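Local coordinates for T-cell surface glycoprotein CD1A1 antigen (Gallus gallus, PDB 3JVG) that probably presents lipid antigens to T cells as a chicken member of the MHC class I-like CD1 family, at residues Val85-Gly96 against Phe108-Phe118. Sequence-based numbering, arbitrary orientation. Where two conformers were deposited one is given.
Sequences VPYPFVFQSSIG and FFDIAYEGQNF
With CG swung anti to its carbonyl carbon (chi1 -83°), Phe91 leans across to the neighbouring strand, while Tyr113 and Phe118 both set CG anti to the backbone N and rise to meet it. Tyr113 CD1 lies over one face of the Phe91 ring, 3.6 Å from Phe91 CZ, the two planes inclined at 36°. Phe118 instead receives the edge of Phe91 in a T-shaped contact. Further along the same face, Ile95 CD1 sits over the Phe109 ring in a CH-pi contact, 3.4 Å from Phe109 CE2. On the opposite face the Phe108 ring folds back over Gly96, whose CA lies 3.8 Å from the ring centroid.

Strands 89-96 and 108-113 pair antiparallel, and a type I' turn from Tyr113 to Gln116 leads into the next strand. There Glu114 N donates to Val90 O, and a water bridges Val90 O, Gln92 OE1 and Gly115 N. In one of its two conformers Glu114 OE2 also accepts a hydrogen bond from Val90 N, from above the carboxylate plane. Helices 58-82 and 135-145 pack on the face bearing Phe91, Phe109 and Tyr113; on the other, a chain of another protein packs on Ala112 and hydrogen-bonds both Gln92 NE2, through its backbone, and OE1. The chemistry splits by face: a more polar one meets the partner chain, and a largely apolar one, where Tyr71 and His12 satisfy Ser93 OG and an unidentified molecule lies beside Ile111, is consistent with the floor of a lipid-binding groove as in CD1 relatives.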
# COMPACT_ATOMS: atom_id res chain seq x y z
N VAL A 85 17.08 23.19 9.67
CA VAL A 85 15.84 22.81 9.00
C VAL A 85 14.63 22.78 9.96
O VAL A 85 14.69 22.13 11.00
CB VAL A 85 15.98 21.48 8.25
CG1 VAL A 85 14.62 20.85 8.00
CG2 VAL A 85 16.71 21.69 6.93
N PRO A 86 13.55 23.50 9.60
CA PRO A 86 12.43 23.77 10.50
C PRO A 86 11.36 22.70 10.57
O PRO A 86 11.05 22.05 9.58
CB PRO A 86 11.81 25.05 9.92
CG PRO A 86 12.10 24.97 8.46
CD PRO A 86 13.40 24.21 8.31
N TYR A 87 10.76 22.59 11.75
CA TYR A 87 9.70 21.63 12.02
C TYR A 87 8.48 22.23 11.36
O TYR A 87 8.51 23.41 11.12
CB TYR A 87 9.60 21.46 13.55
CG TYR A 87 10.89 20.80 14.08
CD1 TYR A 87 11.15 19.47 13.77
CD2 TYR A 87 11.87 21.51 14.82
CE1 TYR A 87 12.32 18.83 14.18
CE2 TYR A 87 13.07 20.87 15.26
CZ TYR A 87 13.29 19.50 14.94
OH TYR A 87 14.44 18.75 15.30
N PRO A 88 7.45 21.42 10.97
CA PRO A 88 7.31 19.94 10.85
C PRO A 88 7.85 19.34 9.53
O PRO A 88 7.87 19.99 8.48
CB PRO A 88 5.80 19.73 10.98
CG PRO A 88 5.22 20.97 10.35
CD PRO A 88 6.18 22.11 10.66
N PHE A 89 8.34 18.11 9.59
CA PHE A 89 8.79 17.43 8.38
C PHE A 89 8.71 15.93 8.59
O PHE A 89 8.52 15.45 9.71
CB PHE A 89 10.21 17.86 7.97
CG PHE A 89 11.23 17.73 9.06
CD1 PHE A 89 11.76 16.49 9.39
CD2 PHE A 89 11.66 18.84 9.76
CE1 PHE A 89 12.70 16.39 10.43
CE2 PHE A 89 12.61 18.74 10.78
CZ PHE A 89 13.12 17.52 11.11
N VAL A 90 8.87 15.19 7.50
CA VAL A 90 8.76 13.76 7.57
C VAL A 90 9.91 13.01 6.92
O VAL A 90 10.37 13.38 5.80
CB VAL A 90 7.26 13.21 7.27
CG1 VAL A 90 6.24 14.28 7.00
CG2 VAL A 90 7.16 11.94 6.37
N PHE A 91 10.39 12.02 7.64
CA PHE A 91 11.33 11.05 7.12
C PHE A 91 10.62 9.72 6.99
O PHE A 91 9.71 9.43 7.78
CB PHE A 91 12.54 10.90 8.02
CG PHE A 91 13.59 11.90 7.80
CD1 PHE A 91 13.58 13.08 8.53
CD2 PHE A 91 14.59 11.68 6.87
CE1 PHE A 91 14.59 14.08 8.33
CE2 PHE A 91 15.63 12.61 6.66
CZ PHE A 91 15.64 13.84 7.39
N GLN A 92 11.04 8.97 5.97
CA GLN A 92 10.67 7.60 5.78
C GLN A 92 11.88 6.70 5.48
O GLN A 92 12.93 7.17 4.93
CB GLN A 92 9.60 7.49 4.67
CG GLN A 92 8.35 8.34 4.90
CD GLN A 92 7.64 8.66 3.59
OE1 GLN A 92 7.92 9.70 2.99
NE2 GLN A 92 6.83 7.72 3.07
N SER A 93 11.76 5.41 5.85
CA SER A 93 12.72 4.38 5.42
C SER A 93 12.00 3.23 4.82
O SER A 93 10.94 2.86 5.30
CB SER A 93 13.53 3.73 6.57
OG SER A 93 13.84 4.59 7.59
N SER A 94 12.66 2.58 3.84
CA SER A 94 12.18 1.35 3.21
C SER A 94 13.42 0.47 3.19
O SER A 94 14.45 0.87 2.62
CB SER A 94 11.71 1.66 1.81
OG SER A 94 11.24 0.52 1.10
N ILE A 95 13.35 -0.71 3.83
CA ILE A 95 14.54 -1.52 4.01
C ILE A 95 14.18 -2.96 3.78
O ILE A 95 13.15 -3.42 4.34
CB ILE A 95 15.08 -1.41 5.48
CG1 ILE A 95 15.28 0.06 5.90
CG2 ILE A 95 16.46 -2.06 5.59
CD1 ILE A 95 15.84 0.20 7.37
N GLY A 96 15.00 -3.68 3.02
CA GLY A 96 14.63 -5.07 2.74
C GLY A 96 15.45 -5.78 1.68
O GLY A 96 16.53 -5.33 1.34
N PHE A 108 17.76 -3.37 -0.61
CA PHE A 108 17.48 -1.95 -0.67
C PHE A 108 17.49 -1.36 0.70
O PHE A 108 17.08 -2.02 1.67
CB PHE A 108 16.13 -1.66 -1.38
CG PHE A 108 14.95 -2.46 -0.85
CD1 PHE A 108 14.66 -3.70 -1.36
CD2 PHE A 108 14.09 -1.91 0.11
CE1 PHE A 108 13.57 -4.43 -0.90
CE2 PHE A 108 12.97 -2.59 0.56
CZ PHE A 108 12.71 -3.89 0.07
N PHE A 109 17.99 -0.13 0.80
CA PHE A 109 17.90 0.57 2.07
C PHE A 109 17.92 2.05 1.65
O PHE A 109 18.98 2.59 1.30
CB PHE A 109 19.08 0.20 3.00
CG PHE A 109 19.08 0.86 4.39
CD1 PHE A 109 20.05 0.48 5.32
CD2 PHE A 109 18.12 1.79 4.78
CE1 PHE A 109 20.09 1.03 6.62
CE2 PHE A 109 18.14 2.36 6.04
CZ PHE A 109 19.14 1.98 6.98
N ASP A 110 16.71 2.63 1.62
CA ASP A 110 16.48 3.99 1.19
C ASP A 110 15.83 4.79 2.32
O ASP A 110 14.94 4.30 3.06
CB ASP A 110 15.55 4.03 -0.02
CG ASP A 110 16.17 3.39 -1.26
OD1 ASP A 110 16.05 2.17 -1.41
OD2 ASP A 110 16.75 4.13 -2.11
N ILE A 111 16.27 6.04 2.43
CA ILE A 111 15.65 7.03 3.25
C ILE A 111 15.06 8.15 2.41
O ILE A 111 15.68 8.65 1.44
CB ILE A 111 16.62 7.47 4.32
CG1 ILE A 111 17.00 6.20 5.16
CG2 ILE A 111 16.03 8.59 5.13
CD1 ILE A 111 18.16 6.36 6.03
N ALA A 112 13.81 8.50 2.74
CA ALA A 112 13.20 9.61 2.10
C ALA A 112 13.05 10.79 3.06
O ALA A 112 12.99 10.64 4.30
CB ALA A 112 11.83 9.21 1.47
N TYR A 113 12.98 11.96 2.43
CA TYR A 113 12.83 13.21 3.14
C TYR A 113 11.90 14.05 2.33
O TYR A 113 12.07 14.20 1.12
CB TYR A 113 14.18 13.91 3.36
CG TYR A 113 14.02 15.30 3.89
CD1 TYR A 113 13.44 15.53 5.16
CD2 TYR A 113 14.40 16.39 3.12
CE1 TYR A 113 13.27 16.82 5.65
CE2 TYR A 113 14.23 17.71 3.58
CZ TYR A 113 13.67 17.92 4.84
OH TYR A 113 13.53 19.22 5.26
N GLU A 114 10.90 14.59 3.00
CA GLU A 114 9.77 15.27 2.37
C GLU A 114 9.30 14.49 1.16
O GLU A 114 9.10 15.08 0.12
CB GLU A 114 10.10 16.74 2.03
CG GLU A 114 10.14 17.74 3.28
CD GLU A 114 8.80 17.77 4.19
OE1 GLU A 114 8.19 18.90 4.25
OE2 GLU A 114 8.38 16.73 4.86
N GLY A 115 9.13 13.17 1.29
CA GLY A 115 8.57 12.36 0.20
C GLY A 115 9.44 12.14 -1.04
O GLY A 115 8.94 11.78 -2.08
N GLN A 116 10.75 12.35 -0.92
CA GLN A 116 11.64 12.10 -2.05
C GLN A 116 12.88 11.38 -1.59
O GLN A 116 13.30 11.62 -0.49
CB GLN A 116 12.15 13.45 -2.64
CG GLN A 116 11.12 14.30 -3.38
CD GLN A 116 10.43 13.55 -4.50
OE1 GLN A 116 11.06 12.81 -5.28
NE2 GLN A 116 9.12 13.76 -4.62
N ASN A 117 13.46 10.52 -2.43
CA ASN A 117 14.71 9.80 -2.10
C ASN A 117 15.68 10.80 -1.53
O ASN A 117 15.87 11.84 -2.12
CB ASN A 117 15.32 9.20 -3.36
CG ASN A 117 14.44 8.15 -3.97
OD1 ASN A 117 13.68 7.50 -3.24
ND2 ASN A 117 14.54 7.94 -5.28
N PHE A 118 16.28 10.47 -0.40
CA PHE A 118 17.18 11.38 0.26
C PHE A 118 18.56 10.71 0.49
O PHE A 118 19.63 11.34 0.33
CB PHE A 118 16.47 11.81 1.56
CG PHE A 118 17.32 12.60 2.51
CD1 PHE A 118 17.48 13.98 2.35
CD2 PHE A 118 17.89 11.98 3.58
CE1 PHE A 118 18.23 14.74 3.25
CE2 PHE A 118 18.64 12.70 4.53
CZ PHE A 118 18.82 14.10 4.36
O HOH W 1 9.64 11.89 3.59